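Local coordinates for uncharacterized protein (Bacteroides cellulosilyticus, PDB 5JVK), which probably hydrolyses O-glycosidic bonds in carbohydrates, as a family 39 glycoside hydrolase of a gut symbiont, at residues E195-C200 / Y233-K238; L137-V142 / N183-I188; I171-A176 / N202-A207; T243-N248 / F281-S286. All blocks are in the same frame, centred on the assembly; numbering follows the deposited sequence.

Contact 1: E195-C200 / Y233-K238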
# COMPACT_ATOMS: atom_id res chain seq x y z
N GLU A 195 27.84 -24.17 -1.77
CA GLU A 195 27.57 -24.06 -3.21
C GLU A 195 26.30 -23.25 -3.49
O GLU A 195 26.31 -22.36 -4.34
CB GLU A 195 27.45 -25.45 -3.85
CG GLU A 195 27.54 -25.45 -5.37
CD GLU A 195 26.89 -26.66 -6.04
OE1 GLU A 195 26.50 -27.62 -5.34
OE2 GLU A 195 26.76 -26.64 -7.28
N SER A 196 25.22 -23.59 -2.79
CA SER A 196 23.91 -22.96 -3.02
C SER A 196 23.83 -21.51 -2.55
O SER A 196 23.12 -20.70 -3.15
CB SER A 196 22.80 -23.79 -2.36
OG SER A 196 22.99 -23.88 -0.96
N ARG A 197 24.53 -21.19 -1.46
CA ARG A 197 24.69 -19.80 -1.02
C ARG A 197 25.39 -18.95 -2.08
O ARG A 197 24.99 -17.81 -2.34
CB ARG A 197 25.47 -19.71 0.28
CG ARG A 197 24.72 -20.23 1.49
CD ARG A 197 25.66 -20.40 2.67
NE ARG A 197 25.08 -21.26 3.70
CZ ARG A 197 25.74 -21.72 4.77
NH1 ARG A 197 27.01 -21.40 4.99
NH2 ARG A 197 25.11 -22.50 5.64
N LEU A 198 26.45 -19.51 -2.67
CA LEU A 198 27.19 -18.85 -3.74
C LEU A 198 26.31 -18.68 -4.99
O LEU A 198 26.32 -17.62 -5.62
CB LEU A 198 28.45 -19.64 -4.09
CG LEU A 198 29.53 -18.88 -4.88
CD1 LEU A 198 30.34 -17.99 -3.94
CD2 LEU A 198 30.45 -19.84 -5.62
N GLY A 199 25.57 -19.73 -5.33
CA GLY A 199 24.64 -19.70 -6.46
C GLY A 199 23.55 -18.66 -6.33
O GLY A 199 23.19 -18.00 -7.30
N CYS A 200 23.01 -18.53 -5.11
CA CYS A 200 22.01 -17.52 -4.78
C CYS A 200 22.59 -16.11 -4.90
O CYS A 200 21.95 -15.22 -5.47
CB CYS A 200 21.47 -17.74 -3.36
SG CYS A 200 20.03 -16.73 -2.90
N TYR A 233 20.11 -17.96 8.03
CA TYR A 233 20.00 -16.74 7.22
C TYR A 233 21.31 -15.95 7.14
O TYR A 233 21.72 -15.56 6.05
CB TYR A 233 18.88 -15.84 7.74
CG TYR A 233 18.47 -14.77 6.75
CD1 TYR A 233 17.37 -14.95 5.91
CD2 TYR A 233 19.19 -13.57 6.65
CE1 TYR A 233 17.00 -13.97 5.00
CE2 TYR A 233 18.83 -12.59 5.74
CZ TYR A 233 17.73 -12.80 4.92
OH TYR A 233 17.37 -11.82 4.03
N LEU A 234 21.96 -15.71 8.28
CA LEU A 234 23.18 -14.88 8.31
C LEU A 234 24.34 -15.43 7.47
O LEU A 234 25.04 -14.65 6.82
CB LEU A 234 23.61 -14.60 9.76
CG LEU A 234 24.82 -13.69 10.01
CD1 LEU A 234 24.71 -12.36 9.27
CD2 LEU A 234 24.97 -13.43 11.50
N PRO A 235 24.56 -16.77 7.46
CA PRO A 235 25.52 -17.35 6.52
C PRO A 235 25.25 -17.02 5.05
O PRO A 235 26.17 -16.64 4.33
CB PRO A 235 25.39 -18.85 6.77
CG PRO A 235 25.08 -18.94 8.21
CD PRO A 235 24.25 -17.72 8.54
N LEU A 236 24.00 -17.18 4.62
CA LEU A 236 23.59 -16.82 3.25
C LEU A 236 23.83 -15.33 3.00
O LEU A 236 24.36 -14.95 1.96
CB LEU A 236 22.12 -17.19 3.02
CG LEU A 236 21.44 -16.94 1.66
CD1 LEU A 236 21.05 -15.49 1.46
CD2 LEU A 236 22.28 -17.41 0.49
N LEU A 237 23.44 -14.51 3.97
CA LEU A 237 23.58 -13.05 3.88
C LEU A 237 25.04 -12.58 3.79
O LEU A 237 25.34 -11.63 3.07
CB LEU A 237 22.89 -12.40 5.09
CG LEU A 237 22.73 -10.88 5.16
CD1 LEU A 237 21.93 -10.36 3.98
CD2 LEU A 237 22.08 -10.50 6.49
N LYS A 238 25.94 -13.26 4.51
CA LYS A 238 27.38 -12.94 4.49
C LYS A 238 28.05 -13.17 3.13
O LYS A 238 29.06 -12.54 2.83
CB LYS A 238 28.14 -13.72 5.57
CG LYS A 238 28.01 -13.12 6.96
CD LYS A 238 28.65 -13.98 8.03
CE LYS A 238 28.76 -13.23 9.35
NZ LYS A 238 29.12 -14.10 10.49

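Contact 2: L137-V142 / N183-I188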
# COMPACT_ATOMS: atom_id res chain seq x y z
N LEU A 137 10.52 -11.96 -7.47
CA LEU A 137 11.40 -12.49 -8.50
C LEU A 137 11.92 -13.83 -8.00
O LEU A 137 12.58 -13.90 -6.97
CB LEU A 137 12.54 -11.51 -8.78
CG LEU A 137 13.48 -11.80 -9.96
CD1 LEU A 137 14.47 -12.91 -9.65
CD2 LEU A 137 12.69 -12.12 -11.23
N ALA A 138 11.61 -14.89 -8.74
CA ALA A 138 12.01 -16.24 -8.37
C ALA A 138 13.44 -16.52 -8.83
O ALA A 138 13.78 -16.30 -9.99
CB ALA A 138 11.06 -17.26 -8.98
N TRP A 139 14.28 -16.98 -7.90
CA TRP A 139 15.63 -17.48 -8.19
C TRP A 139 15.58 -18.56 -9.28
O TRP A 139 16.37 -18.54 -10.22
CB TRP A 139 16.26 -18.01 -6.89
CG TRP A 139 17.65 -18.59 -6.97
CD1 TRP A 139 18.56 -18.46 -7.98
CD2 TRP A 139 18.29 -19.37 -5.96
NE1 TRP A 139 19.72 -19.12 -7.67
CE2 TRP A 139 19.58 -19.70 -6.43
CE3 TRP A 139 17.90 -19.85 -4.69
CZ2 TRP A 139 20.49 -20.46 -5.69
CZ3 TRP A 139 18.80 -20.61 -3.96
CH2 TRP A 139 20.08 -20.91 -4.46
N GLU A 140 14.63 -19.48 -9.13
CA GLU A 140 14.30 -20.49 -10.14
C GLU A 140 14.19 -19.93 -11.57
O GLU A 140 14.79 -20.48 -12.50
CB GLU A 140 12.97 -21.18 -9.76
CG GLU A 140 12.59 -22.39 -10.59
CD GLU A 140 11.43 -23.17 -9.98
OE1 GLU A 140 11.54 -23.55 -8.79
OE2 GLU A 140 10.43 -23.39 -10.68
N HIS A 141 13.46 -18.83 -11.72
CA HIS A 141 13.26 -18.20 -13.03
C HIS A 141 14.49 -17.44 -13.55
O HIS A 141 14.67 -17.35 -14.77
CB HIS A 141 12.03 -17.28 -13.01
CG HIS A 141 10.73 -18.00 -12.76
ND1 HIS A 141 9.66 -17.39 -12.14
CD2 HIS A 141 10.35 -19.26 -13.03
CE1 HIS A 141 8.66 -18.26 -12.05
NE2 HIS A 141 9.05 -19.40 -12.59
N VAL A 142 15.31 -16.89 -12.66
CA VAL A 142 16.54 -16.18 -13.07
C VAL A 142 17.67 -17.14 -13.47
O VAL A 142 18.40 -16.85 -14.42
CB VAL A 142 17.00 -15.14 -12.00
CG1 VAL A 142 18.51 -14.87 -12.04
CG2 VAL A 142 16.26 -13.83 -12.23
N ASN A 183 21.27 -30.46 -4.61
CA ASN A 183 21.91 -30.78 -3.33
C ASN A 183 21.95 -29.60 -2.34
O ASN A 183 22.43 -29.75 -1.22
CB ASN A 183 23.35 -31.27 -3.56
CG ASN A 183 23.41 -32.49 -4.47
OD1 ASN A 183 22.63 -33.43 -4.32
ND2 ASN A 183 24.34 -32.48 -5.42
N GLY A 184 21.44 -28.44 -2.75
CA GLY A 184 21.57 -27.20 -1.97
C GLY A 184 20.62 -26.99 -0.80
O GLY A 184 20.83 -26.07 -0.00
N PHE A 185 19.59 -27.83 -0.68
CA PHE A 185 18.49 -27.62 0.28
C PHE A 185 18.17 -28.90 1.08
O PHE A 185 17.06 -29.44 0.97
CB PHE A 185 17.25 -27.11 -0.48
CG PHE A 185 17.57 -26.05 -1.50
CD1 PHE A 185 17.73 -24.73 -1.11
CD2 PHE A 185 17.75 -26.37 -2.84
CE1 PHE A 185 18.05 -23.74 -2.03
CE2 PHE A 185 18.06 -25.40 -3.77
CZ PHE A 185 18.21 -24.08 -3.36
N PRO A 186 19.13 -29.38 1.89
CA PRO A 186 18.94 -30.63 2.65
C PRO A 186 17.92 -30.54 3.79
O PRO A 186 17.05 -31.41 3.89
CB PRO A 186 20.34 -30.93 3.20
CG PRO A 186 21.06 -29.63 3.21
CD PRO A 186 20.50 -28.84 2.06
N THR A 187 18.03 -29.52 4.63
CA THR A 187 17.20 -29.38 5.84
C THR A 187 15.91 -28.58 5.60
O THR A 187 14.85 -28.96 6.10
CB THR A 187 17.98 -28.72 7.00
OG1 THR A 187 18.67 -27.55 6.52
CG2 THR A 187 19.00 -29.69 7.58
N ILE A 188 16.01 -27.48 4.84
CA ILE A 188 14.90 -26.52 4.68
C ILE A 188 14.85 -25.96 3.25
O ILE A 188 15.85 -26.06 2.53
CB ILE A 188 15.05 -25.34 5.68
CG1 ILE A 188 16.46 -24.73 5.63
CG2 ILE A 188 14.73 -25.81 7.10
CD1 ILE A 188 16.64 -23.51 6.51

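Contact 3: I171-A176 / N202-A207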
# COMPACT_ATOMS: atom_id res chain seq x y z
N ILE A 171 12.16 -5.13 -5.24
CA ILE A 171 12.07 -6.52 -5.71
C ILE A 171 12.48 -7.49 -4.61
O ILE A 171 13.59 -7.40 -4.07
CB ILE A 171 12.95 -6.76 -6.96
CG1 ILE A 171 12.58 -5.78 -8.09
CG2 ILE A 171 12.85 -8.21 -7.45
CD1 ILE A 171 11.20 -5.98 -8.70
N VAL A 172 11.58 -8.42 -4.28
CA VAL A 172 11.87 -9.48 -3.31
C VAL A 172 12.34 -10.74 -4.05
O VAL A 172 11.59 -11.36 -4.80
CB VAL A 172 10.70 -9.75 -2.31
CG1 VAL A 172 9.44 -10.28 -2.98
CG2 VAL A 172 11.15 -10.69 -1.19
N PHE A 173 13.61 -11.09 -3.83
CA PHE A 173 14.29 -12.18 -4.52
C PHE A 173 14.35 -13.41 -3.62
O PHE A 173 14.81 -13.32 -2.49
CB PHE A 173 15.72 -11.76 -4.87
CG PHE A 173 16.52 -12.82 -5.59
CD1 PHE A 173 16.45 -12.92 -6.97
CD2 PHE A 173 17.34 -13.70 -4.89
CE1 PHE A 173 17.17 -13.89 -7.65
CE2 PHE A 173 18.07 -14.67 -5.56
CZ PHE A 173 17.98 -14.77 -6.94
N GLY A 174 13.91 -14.57 -4.13
CA GLY A 174 14.08 -15.81 -3.39
C GLY A 174 13.29 -17.01 -3.88
O GLY A 174 13.07 -17.16 -5.08
N TYR A 175 12.86 -17.83 -2.92
CA TYR A 175 12.36 -19.20 -3.14
C TYR A 175 13.43 -20.14 -3.73
O TYR A 175 14.28 -19.73 -4.51
CB TYR A 175 11.06 -19.21 -3.95
CG TYR A 175 9.96 -18.36 -3.33
CD1 TYR A 175 9.56 -18.55 -2.00
CD2 TYR A 175 9.31 -17.37 -4.07
CE1 TYR A 175 8.55 -17.78 -1.43
CE2 TYR A 175 8.30 -16.59 -3.51
CZ TYR A 175 7.92 -16.80 -2.19
OH TYR A 175 6.93 -16.03 -1.64
N ALA A 176 13.36 -21.41 -3.32
CA ALA A 176 14.43 -22.38 -3.58
C ALA A 176 14.54 -22.78 -5.05
O ALA A 176 13.54 -23.05 -5.70
CB ALA A 176 14.25 -23.61 -2.71
N ASN A 202 25.32 -15.06 -6.64
CA ASN A 202 25.64 -14.73 -8.03
C ASN A 202 24.39 -14.58 -8.91
O ASN A 202 24.43 -13.84 -9.90
CB ASN A 202 26.58 -15.78 -8.64
CG ASN A 202 27.95 -15.80 -7.97
OD1 ASN A 202 28.50 -14.75 -7.61
ND2 ASN A 202 28.53 -16.98 -7.82
N ALA A 203 23.30 -15.26 -8.55
CA ALA A 203 22.03 -15.12 -9.27
C ALA A 203 21.39 -13.75 -9.04
O ALA A 203 20.92 -13.12 -9.99
CB ALA A 203 21.05 -16.21 -8.85
N LEU A 204 21.39 -13.30 -7.79
CA LEU A 204 20.90 -11.96 -7.44
C LEU A 204 21.82 -10.88 -8.00
O LEU A 204 21.35 -9.87 -8.53
CB LEU A 204 20.77 -11.79 -5.92
CG LEU A 204 20.33 -10.42 -5.38
CD1 LEU A 204 19.01 -9.97 -6.00
CD2 LEU A 204 20.21 -10.46 -3.86
N ALA A 205 23.13 -11.09 -7.88
CA ALA A 205 24.14 -10.17 -8.41
C ALA A 205 24.00 -9.94 -9.91
O ALA A 205 24.21 -8.82 -10.39
CB ALA A 205 25.54 -10.66 -8.08
N TYR A 206 23.62 -10.99 -10.65
CA TYR A 206 23.28 -10.87 -12.07
C TYR A 206 22.08 -9.94 -12.28
O TYR A 206 22.12 -9.05 -13.14
CB TYR A 206 22.98 -12.24 -12.70
CG TYR A 206 22.24 -12.15 -14.01
CD1 TYR A 206 20.86 -12.38 -14.08
CD2 TYR A 206 22.90 -11.79 -15.19
CE1 TYR A 206 20.17 -12.28 -15.28
CE2 TYR A 206 22.22 -11.69 -16.39
CZ TYR A 206 20.86 -11.94 -16.44
OH TYR A 206 20.18 -11.84 -17.63
N ALA A 207 21.02 -10.18 -11.51
CA ALA A 207 19.79 -9.38 -11.59
C ALA A 207 20.03 -7.90 -11.26
O ALA A 207 19.46 -7.03 -11.90
CB ALA A 207 18.72 -9.96 -10.68

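Contact 4: T243-N248 / F281-S286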
# COMPACT_ATOMS: atom_id res chain seq x y z
N THR A 243 28.86 -9.91 -2.52
CA THR A 243 28.68 -10.28 -3.94
C THR A 243 27.82 -9.28 -4.71
O THR A 243 28.14 -8.92 -5.84
CB THR A 243 28.04 -11.68 -4.09
OG1 THR A 243 28.72 -12.63 -3.26
CG2 THR A 243 28.09 -12.17 -5.53
N VAL A 244 26.72 -8.85 -4.08
CA VAL A 244 25.77 -7.94 -4.72
C VAL A 244 26.24 -6.48 -4.68
O VAL A 244 26.11 -5.77 -5.68
CB VAL A 244 24.36 -8.08 -4.08
CG1 VAL A 244 23.41 -7.03 -4.61
CG2 VAL A 244 23.79 -9.47 -4.35
N LYS A 245 26.75 -6.03 -3.54
CA LYS A 245 27.19 -4.63 -3.38
C LYS A 245 28.41 -4.26 -4.22
O LYS A 245 28.59 -3.09 -4.58
CB LYS A 245 27.46 -4.31 -1.90
CG LYS A 245 26.22 -4.33 -1.02
CD LYS A 245 25.35 -3.09 -1.19
CE LYS A 245 25.90 -1.89 -0.44
NZ LYS A 245 24.98 -0.72 -0.50
N LYS A 246 29.26 -5.24 -4.53
CA LYS A 246 30.39 -5.04 -5.44
C LYS A 246 29.90 -4.71 -6.86
O LYS A 246 30.49 -3.87 -7.54
CB LYS A 246 31.28 -6.29 -5.48
CG LYS A 246 32.67 -6.07 -6.05
CD LYS A 246 33.60 -7.23 -5.69
CE LYS A 246 35.06 -6.93 -6.01
NZ LYS A 246 35.33 -6.95 -7.47
N VAL A 247 28.82 -5.36 -7.27
CA VAL A 247 28.20 -5.16 -8.58
C VAL A 247 27.43 -3.83 -8.68
O VAL A 247 27.43 -3.19 -9.74
CB VAL A 247 27.27 -6.35 -8.94
CG1 VAL A 247 26.46 -6.08 -10.19
CG2 VAL A 247 28.11 -7.61 -9.11
N ASN A 248 26.77 -3.42 -7.59
CA ASN A 248 26.07 -2.13 -7.52
C ASN A 248 26.12 -1.61 -6.08
O ASN A 248 25.31 -2.01 -5.25
CB ASN A 248 24.61 -2.29 -8.00
CG ASN A 248 23.90 -0.95 -8.20
OD1 ASN A 248 24.34 0.10 -7.73
ND2 ASN A 248 22.77 -1.00 -8.89
N PHE A 281 26.30 -6.68 7.42
CA PHE A 281 25.93 -7.44 6.22
C PHE A 281 24.55 -7.10 5.64
O PHE A 281 24.02 -7.84 4.81
CB PHE A 281 26.08 -8.94 6.51
CG PHE A 281 27.48 -9.33 6.90
CD1 PHE A 281 28.46 -9.54 5.93
CD2 PHE A 281 27.84 -9.43 8.24
CE1 PHE A 281 29.76 -9.87 6.28
CE2 PHE A 281 29.14 -9.77 8.60
CZ PHE A 281 30.10 -9.99 7.62
N GLN A 282 23.96 -5.98 6.09
CA GLN A 282 22.78 -5.39 5.46
C GLN A 282 22.88 -3.87 5.40
O GLN A 282 23.66 -3.25 6.14
CB GLN A 282 21.50 -5.72 6.24
CG GLN A 282 21.42 -7.11 6.83
CD GLN A 282 21.55 -7.14 8.34
OE1 GLN A 282 22.42 -6.49 8.92
NE2 GLN A 282 20.69 -7.91 8.99
N ASP A 283 22.08 -3.29 4.51
CA ASP A 283 21.78 -1.86 4.51
C ASP A 283 20.48 -1.58 5.27
O ASP A 283 20.27 -0.48 5.79
CB ASP A 283 21.68 -1.34 3.08
CG ASP A 283 22.93 -1.63 2.26
OD1 ASP A 283 24.05 -1.45 2.78
OD2 ASP A 283 22.79 -2.05 1.09
N GLY A 284 19.59 -2.58 5.32
CA GLY A 284 18.37 -2.49 6.11
C GLY A 284 17.71 -3.84 6.26
O GLY A 284 18.19 -4.84 5.71
N TYR A 285 16.62 -3.89 7.03
CA TYR A 285 15.80 -5.10 7.16
C TYR A 285 14.33 -4.77 7.00
O TYR A 285 13.94 -3.60 7.04
CB TYR A 285 16.06 -5.81 8.50
CG TYR A 285 15.56 -5.08 9.74
CD1 TYR A 285 14.32 -5.40 10.31
CD2 TYR A 285 16.33 -4.10 10.34
CE1 TYR A 285 13.86 -4.74 11.45
CE2 TYR A 285 15.88 -3.44 11.48
CZ TYR A 285 14.65 -3.76 12.02
OH TYR A 285 14.22 -3.10 13.15
N SER A 286 13.52 -5.80 6.80
CA SER A 286 12.08 -5.64 6.60
C SER A 286 11.24 -6.39 7.63
O SER A 286 11.66 -7.42 8.15
CB SER A 286 11.69 -6.08 5.19
OG SER A 286 11.98 -7.45 4.97

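Contact 1: E195-C200 / Y233-K238
Arg-197 packs on Pro-235 and Leu-236 across two helices, and Cys-200, about one turn on, adds a smaller touch on Leu-236. There are no hydrogen bonds between the segments, so the pairing rests on van der Waals packing. The first kind of contact is flat on aliphatic. The guanidinium of Arg-197 turns one face to CB of Pro-235. Pro-235 CB sits over the centre of that face, 3.4 Å above the plane, and comes to 3.5 Å from Arg-197 CZ. Arg-197 reaches this place because CG is turned anti to the carbonyl carbon (chi1 -70°) and the chain then runs extended to NE. The second kind is purely apolar. Leu-236 sends its CD2 methyl against the other helix, 3.7 Å from Arg-197 CA. The same methyl meets Arg-197 CB and CG, and lies 3.9 Å from Cys-200 CB. Leu-236 CD2 therefore rests between two residues one turn apart on segment 195-200. The Cys-200 thiol adds a looser touch. The local axes approach to 9.3 Å and cross at -52°, and the closest CA atoms are those of Arg-197 and Leu-236, 5.3 Å apart. Ser-196 OG is hydrogen-bonded to Thr-193 OG1 and Gly-184 O. Helices 194-211 and 229-247 follow successive strands of the closed parallel barrel. Side-by-side packing of this sort belongs to the outer helical layer of a (beta/alpha)8 barrel.

Contact 2: L137-V142 / N183-I188
This is a small aromatic contact between Trp-139 and Phe-185, on the C-terminal side of the barrel, between the helix start after strand 132-138 and the loop after strand 168-174. Trp-139 opens the short helix 139-142. Phe-185 lies in the loop that leads on to helix 194-211. The benzo edge of the indole, CZ3 and CH2, meets the CZ and CE1 corner of the phenyl. Trp-139 CZ3 is 3.6 Å from Phe-185 CZ, and Trp-139 CH2 is 3.8 Å from the same atom. Trp-139 CZ3 lies in the plane of the phenyl ring, at its edge. The ring planes stand at 73° and the centroids of the six-membered rings are 5.8 Å apart; the pair is neither a stack nor a clean T-shape. With chi1 at 179° the indole swings away from the backbone N and out toward the loop. Its other end is tied down separately, since NE1 is hydrogen-bonded to Glu-143. The indole also packs on Cys-200 and Ala-203 of helix 194-211 and meets the ring of Phe-173. Phe-185 thus adds a loop residue to a group of apolar side chains around the tryptophan. It joins two of the connections that follow successive strands at the C-terminal side of a (beta/alpha)8 barrel.

Contact 3: I171-A176 / N202-A207
Phe-173 lays one face of its ring against Leu-204. Leu-204 CB stands over that face, 4.1 Å from the ring centroid and 14° off the ring normal, which makes a CH-pi contact. It is offset toward the rim, near Phe-173 CD2 and CE2. One methyl of the same leucine, CD1, lies over the base of the ring, with Leu-204 CD1 3.8 Å from Phe-173 CG and close to Phe-173 CB as well. The leucine therefore follows the phenyl along its length, and the two side chains run antiparallel alongside one another. In Phe-173, CG is anti to the backbone N (chi1 180°), and this carries the ring off the strand toward helix 194-211. The far end of the ring reaches the helix backbone. Phe-173 CZ is 3.8 Å from Leu-204 N and 3.9 Å from Ala-203 CB, the latter at an oblique angle. The pairing joins strand 168-174 to the helix that follows it, a beta-alpha unit of the (beta/alpha)8 barrel, with a large aromatic side chain packed between the barrel wall and the helix. All three residues are buried. The side-chain contacts are apolar, and no hydrogen bond crosses between the segments. Around them, Leu-137 of the neighbouring strand touches Phe-173. Leu-204 also packs on Trp-218 of the next strand and on Val-240 and Val-244 of helix 229-247.

Contact 4: T243-N248 / F281-S286
Lys-245 leaves its helix toward Asp-283 and ends in a salt bridge with it. Its CB points toward segment 281-286 and makes no close contact there. CG is anti to the carbonyl carbon (chi1 -67°), and the chain then bends at chi2 and chi3. These two bends bring the outer half of the chain up to the carboxylate. CD is the first atom to touch, with Lys-245 CD 3.6 Å from Asp-283 OD2. The next atom sits close to both oxygens, Lys-245 CE being 3.5 Å from Asp-283 OD2 and 3.7 Å from Asp-283 OD1. The tip makes the bond, Lys-245 NZ to Asp-283 OD2 at 3.0 Å. NZ meets this oxygen from above the carboxylate plane, 37° out of it. The salt bridge joins the last turn of helix 229-247 to the residue just before strand 284-287, and so ties a helix of the (beta/alpha)8 barrel to the start of a wall strand. It lies near the surface, at the N-terminal side of the barrel strands. Neither group depends on the other alone. Lys-245 NZ is also hydrogen-bonded to the carbonyls of Pro-249 and Ile-251, in the turn between the helix and strand 252-255. The Asp-283 carboxylate accepts a hydrogen bond from Leu-253 N at OD2, and OD1 is hydrogen-bonded to Tyr-241 OH.

From the N terminus, strand 132-138 and helix 139-142 come first. Contact 2 closes a loop from there to 183-188. Contact 3 opens inside that loop, at 171-176, and closes beyond it at 202-207, so the two cross. Contact 1 starts at 195-200, inside the span of contact 3, and ends at 233-238, so these two also cross. Contacts 2 and 1 are in series, as are contacts 3 and 4. Contact 4 begins further along helix 229-247 and closes at 281-286. Contacts 1 and 3 share helix 194-211. Together they tie helices 194-211 and 229-247 to each other, to strand 168-174 and to the start of strand 284-287, with contact 2 bridging two connections.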